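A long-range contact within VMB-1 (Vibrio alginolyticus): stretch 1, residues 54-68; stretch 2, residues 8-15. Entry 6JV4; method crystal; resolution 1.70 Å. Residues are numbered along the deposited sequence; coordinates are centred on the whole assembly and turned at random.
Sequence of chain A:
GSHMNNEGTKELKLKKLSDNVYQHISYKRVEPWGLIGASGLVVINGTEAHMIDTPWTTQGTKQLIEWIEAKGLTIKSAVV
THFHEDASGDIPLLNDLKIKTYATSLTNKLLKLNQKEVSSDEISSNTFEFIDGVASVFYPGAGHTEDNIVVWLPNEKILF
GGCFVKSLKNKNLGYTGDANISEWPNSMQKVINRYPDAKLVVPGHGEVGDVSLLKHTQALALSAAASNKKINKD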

# COMPACT_ATOMS: atom_id res chain seq x y z
N THR A 54 -3.75 5.13 3.23
CA THR A 54 -3.94 6.55 3.54
C THR A 54 -2.59 7.26 3.43
O THR A 54 -1.52 6.68 3.72
CB THR A 54 -4.63 6.72 4.90
OG1 THR A 54 -3.87 6.09 5.93
CG2 THR A 54 -6.03 6.16 4.93
N PRO A 55 -2.62 8.56 3.08
CA PRO A 55 -1.46 9.42 3.26
C PRO A 55 -0.95 9.37 4.71
O PRO A 55 -1.71 9.05 5.63
CB PRO A 55 -2.01 10.81 2.93
CG PRO A 55 -3.07 10.50 1.91
CD PRO A 55 -3.77 9.29 2.49
N TRP A 56 0.34 9.61 4.88
CA TRP A 56 1.03 9.38 6.18
C TRP A 56 0.66 10.43 7.25
O TRP A 56 0.86 10.15 8.42
CB TRP A 56 2.52 9.33 5.91
CG TRP A 56 3.31 8.50 6.84
CD1 TRP A 56 2.97 7.96 8.04
CD2 TRP A 56 4.66 8.10 6.58
NE1 TRP A 56 4.02 7.23 8.54
CE2 TRP A 56 5.06 7.31 7.66
CE3 TRP A 56 5.54 8.36 5.53
CZ2 TRP A 56 6.33 6.75 7.72
CZ3 TRP A 56 6.80 7.81 5.61
CH2 TRP A 56 7.16 7.00 6.67
N THR A 57 -0.05 11.48 6.91
CA THR A 57 -0.51 12.49 7.87
C THR A 57 -2.01 12.67 7.70
O THR A 57 -2.54 12.53 6.58
CB THR A 57 0.22 13.84 7.80
OG1 THR A 57 -0.28 14.57 6.71
CG2 THR A 57 1.73 13.73 7.70
N THR A 58 -2.67 12.96 8.81
CA THR A 58 -4.12 13.24 8.80
C THR A 58 -4.38 14.49 7.95
O THR A 58 -5.39 14.47 7.20
CB THR A 58 -4.65 13.34 10.25
OG1 THR A 58 -4.34 12.11 10.91
CG2 THR A 58 -6.14 13.52 10.29
N GLN A 59 -3.52 15.51 8.00
CA GLN A 59 -3.73 16.70 7.15
C GLN A 59 -3.71 16.26 5.68
O GLN A 59 -4.56 16.68 4.90
CB GLN A 59 -2.75 17.82 7.52
CG GLN A 59 -2.98 18.36 8.94
CD GLN A 59 -4.37 18.96 9.11
OE1 GLN A 59 -4.85 19.71 8.25
NE2 GLN A 59 -5.04 18.63 10.21
N GLY A 60 -2.76 15.41 5.30
CA GLY A 60 -2.69 14.93 3.91
C GLY A 60 -3.93 14.14 3.54
O GLY A 60 -4.39 14.30 2.41
N THR A 61 -4.45 13.27 4.42
CA THR A 61 -5.68 12.48 4.13
C THR A 61 -6.87 13.44 3.92
O THR A 61 -7.65 13.30 2.94
CB THR A 61 -5.95 11.43 5.19
OG1 THR A 61 -4.77 10.61 5.31
CG2 THR A 61 -7.18 10.62 4.87
N LYS A 62 -6.98 14.44 4.78
CA LYS A 62 -8.08 15.43 4.62
C LYS A 62 -7.92 16.17 3.29
O LYS A 62 -8.93 16.35 2.56
CB LYS A 62 -8.08 16.41 5.79
CG LYS A 62 -8.58 15.79 7.08
CD LYS A 62 -8.61 16.77 8.24
CE LYS A 62 -9.17 16.11 9.47
NZ LYS A 62 -9.40 17.09 10.56
N GLN A 63 -6.69 16.55 2.93
CA GLN A 63 -6.42 17.26 1.65
C GLN A 63 -6.76 16.33 0.47
O GLN A 63 -7.33 16.81 -0.55
CB GLN A 63 -4.98 17.73 1.58
CG GLN A 63 -4.68 18.85 2.58
CD GLN A 63 -3.19 18.94 2.85
OE1 GLN A 63 -2.39 18.28 2.20
NE2 GLN A 63 -2.79 19.78 3.80
N LEU A 64 -6.44 15.04 0.61
CA LEU A 64 -6.72 14.08 -0.48
C LEU A 64 -8.24 13.95 -0.66
O LEU A 64 -8.70 13.94 -1.82
CB LEU A 64 -6.10 12.72 -0.15
CG LEU A 64 -6.27 11.67 -1.26
CD1 LEU A 64 -5.72 12.18 -2.58
CD2 LEU A 64 -5.61 10.36 -0.85
N ILE A 65 -8.99 13.85 0.43
CA ILE A 65 -10.49 13.76 0.36
C ILE A 65 -11.02 15.03 -0.31
O ILE A 65 -11.89 14.92 -1.23
CB ILE A 65 -11.07 13.53 1.75
CG1 ILE A 65 -10.78 12.10 2.21
CG2 ILE A 65 -12.57 13.84 1.82
CD1 ILE A 65 -10.96 11.92 3.68
N GLU A 66 -10.49 16.20 0.03
CA GLU A 66 -10.94 17.48 -0.60
C GLU A 66 -10.67 17.42 -2.10
O GLU A 66 -11.55 17.82 -2.90
CB GLU A 66 -10.23 18.70 0.03
CG GLU A 66 -10.71 19.02 1.43
CD GLU A 66 -9.76 19.83 2.31
OE1 GLU A 66 -9.96 19.82 3.57
OE2 GLU A 66 -8.81 20.48 1.76
N TRP A 67 -9.49 16.97 -2.51
CA TRP A 67 -9.12 16.92 -3.95
C TRP A 67 -10.03 15.97 -4.69
O TRP A 67 -10.50 16.35 -5.79
CB TRP A 67 -7.67 16.49 -4.12
CG TRP A 67 -7.23 16.33 -5.54
CD1 TRP A 67 -6.73 17.29 -6.36
CD2 TRP A 67 -7.16 15.09 -6.27
NE1 TRP A 67 -6.36 16.74 -7.56
CE2 TRP A 67 -6.63 15.40 -7.54
CE3 TRP A 67 -7.54 13.78 -5.99
CZ2 TRP A 67 -6.43 14.42 -8.52
CZ3 TRP A 67 -7.36 12.82 -6.97
CH2 TRP A 67 -6.83 13.14 -8.22
N ILE A 68 -10.29 14.79 -4.12
CA ILE A 68 -11.21 13.79 -4.76
C ILE A 68 -12.58 14.43 -4.96
O ILE A 68 -13.12 14.36 -6.08
CB ILE A 68 -11.27 12.50 -3.93
CG1 ILE A 68 -9.92 11.77 -3.99
CG2 ILE A 68 -12.41 11.60 -4.42
CD1 ILE A 68 -9.86 10.60 -3.04
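Stretch 2 (8-15) GTKELKLK

Stretch 2 (GTKELKLK) lies along one side of the helix that begins at Thr 58, and the two segments together bury 450 Å² of surface. Residues 8-12 are non-regular, with the backbone hydrogen bond from Thr 9 N to Leu 12 O (2.8 Å) closing residues 9-12; from Lys 13 the chain is an extended strand that runs on past Lys 15. The closest pair of CA atoms, Gly 60 CA and Leu 12 CA, is 5.1 Å apart and lies in the first turn of the helix. From there the strand advances in the same general sense as the helix, so that Leu 12 meets its start and Leu 14 meets Trp 67.

At Pro 55, in the loop before the helix, CG touches Leu 12 CD1 at 4.2 Å. Thr 57 is the N-cap: its OG1 accepts from Gly 60 N (3.0 Å), and the same OG1 lies 3.8 Å from Glu 11 CB. Gln 59 starts toward stretch 2, with its CB 4.1 Å from Glu 11 CG, but the end of its side chain leads away. Gly 60 has no side chain; an ideal CB would point toward stretch 2, 3.5 Å from Glu 11 O, and would be crowded by Thr 57 OG1 (3.3 Å). The O of Gly 60 is 3.5 Å from Leu 12 CD2.

Gln 63 (chi1 m, chi2 t) is the polar anchor, using both ends of its amide. OE1 accepts from Thr 9 OG1 at 2.7 Å, while NE2 donates to Glu 11 OE1 at 2.9 Å, with a nearly straight N-H...acceptor angle of 175°. Thr 9 OG1 in turn accepts from Glu 11 N and Leu 12 N, each 2.9 Å away, so the hydroxyl that binds these backbone amides also links stretch 2 to the helix. Gln 63 OE1 further packs 3.5 Å from Leu 12 CB.

Leu 64, one residue on, bridges the two leucines of stretch 2: its CB is 3.8 Å from Leu 12 CD2 and its CD1 is 3.8 Å from Leu 14 CD2. Its CA-to-CB bond points sideways, yet its end comes nearer to stretch 2. Trp 67 closes the contact with its indole (chi1 t, chi2 88°). Leu 14 CD1 sits over one ring face, 3.4 Å from Trp 67 CD2 and 3.5 Å from the centroid of the five-membered ring, only 15° off the ring normal, a CH-pi contact. Lys 13 and Lys 15, alternating with these leucines as expected of a strand, are exposed and touch nothing on the helix.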

# COMPACT_ATOMS: atom_id res chain seq x y z
N GLY A 8 1.23 20.56 -5.28
CA GLY A 8 0.76 19.87 -4.05
C GLY A 8 0.71 20.80 -2.83
O GLY A 8 0.80 22.02 -2.99
N THR A 9 0.62 20.24 -1.63
CA THR A 9 0.68 20.97 -0.35
C THR A 9 2.00 20.65 0.34
O THR A 9 2.80 19.95 -0.21
CB THR A 9 -0.50 20.65 0.54
OG1 THR A 9 -0.25 19.34 1.04
CG2 THR A 9 -1.85 20.71 -0.16
N LYS A 10 2.21 21.13 1.56
CA LYS A 10 3.41 20.75 2.34
C LYS A 10 3.25 19.32 2.84
O LYS A 10 4.28 18.74 3.22
CB LYS A 10 3.60 21.63 3.57
CG LYS A 10 3.86 23.10 3.25
CD LYS A 10 4.99 23.28 2.28
CE LYS A 10 5.53 24.69 2.27
NZ LYS A 10 6.04 24.99 0.91
N GLU A 11 2.05 18.75 2.77
CA GLU A 11 1.80 17.41 3.36
C GLU A 11 1.52 16.38 2.25
O GLU A 11 1.65 15.19 2.56
CB GLU A 11 0.62 17.40 4.32
CG GLU A 11 0.82 18.27 5.56
CD GLU A 11 0.73 19.77 5.32
OE1 GLU A 11 -0.05 20.19 4.48
OE2 GLU A 11 1.48 20.54 6.03
N LEU A 12 1.10 16.80 1.06
CA LEU A 12 0.57 15.82 0.06
C LEU A 12 0.98 16.24 -1.34
O LEU A 12 0.81 17.43 -1.69
CB LEU A 12 -0.95 15.78 0.17
CG LEU A 12 -1.68 14.88 -0.84
CD1 LEU A 12 -1.37 13.45 -0.56
CD2 LEU A 12 -3.17 15.09 -0.76
N LYS A 13 1.41 15.30 -2.16
CA LYS A 13 1.55 15.47 -3.62
C LYS A 13 0.76 14.36 -4.32
O LYS A 13 0.53 13.27 -3.73
CB LYS A 13 3.00 15.39 -4.06
CG LYS A 13 3.81 16.64 -3.76
CD LYS A 13 5.21 16.53 -4.32
CE LYS A 13 6.05 17.74 -4.01
NZ LYS A 13 7.30 17.67 -4.80
N LEU A 14 0.38 14.61 -5.56
CA LEU A 14 -0.34 13.62 -6.40
C LEU A 14 0.37 13.52 -7.73
O LEU A 14 0.82 14.56 -8.26
CB LEU A 14 -1.79 14.05 -6.60
CG LEU A 14 -2.71 13.78 -5.42
CD1 LEU A 14 -3.92 14.69 -5.48
CD2 LEU A 14 -3.12 12.31 -5.40
N LYS A 15 0.57 12.31 -8.24
CA LYS A 15 1.12 12.10 -9.59
C LYS A 15 0.11 11.26 -10.33
O LYS A 15 -0.35 10.26 -9.79
CB LYS A 15 2.51 11.44 -9.58
CG LYS A 15 3.61 12.34 -9.03
CD LYS A 15 4.84 11.62 -8.52
CE LYS A 15 6.10 11.69 -9.35
NZ LYS A 15 7.26 11.31 -8.49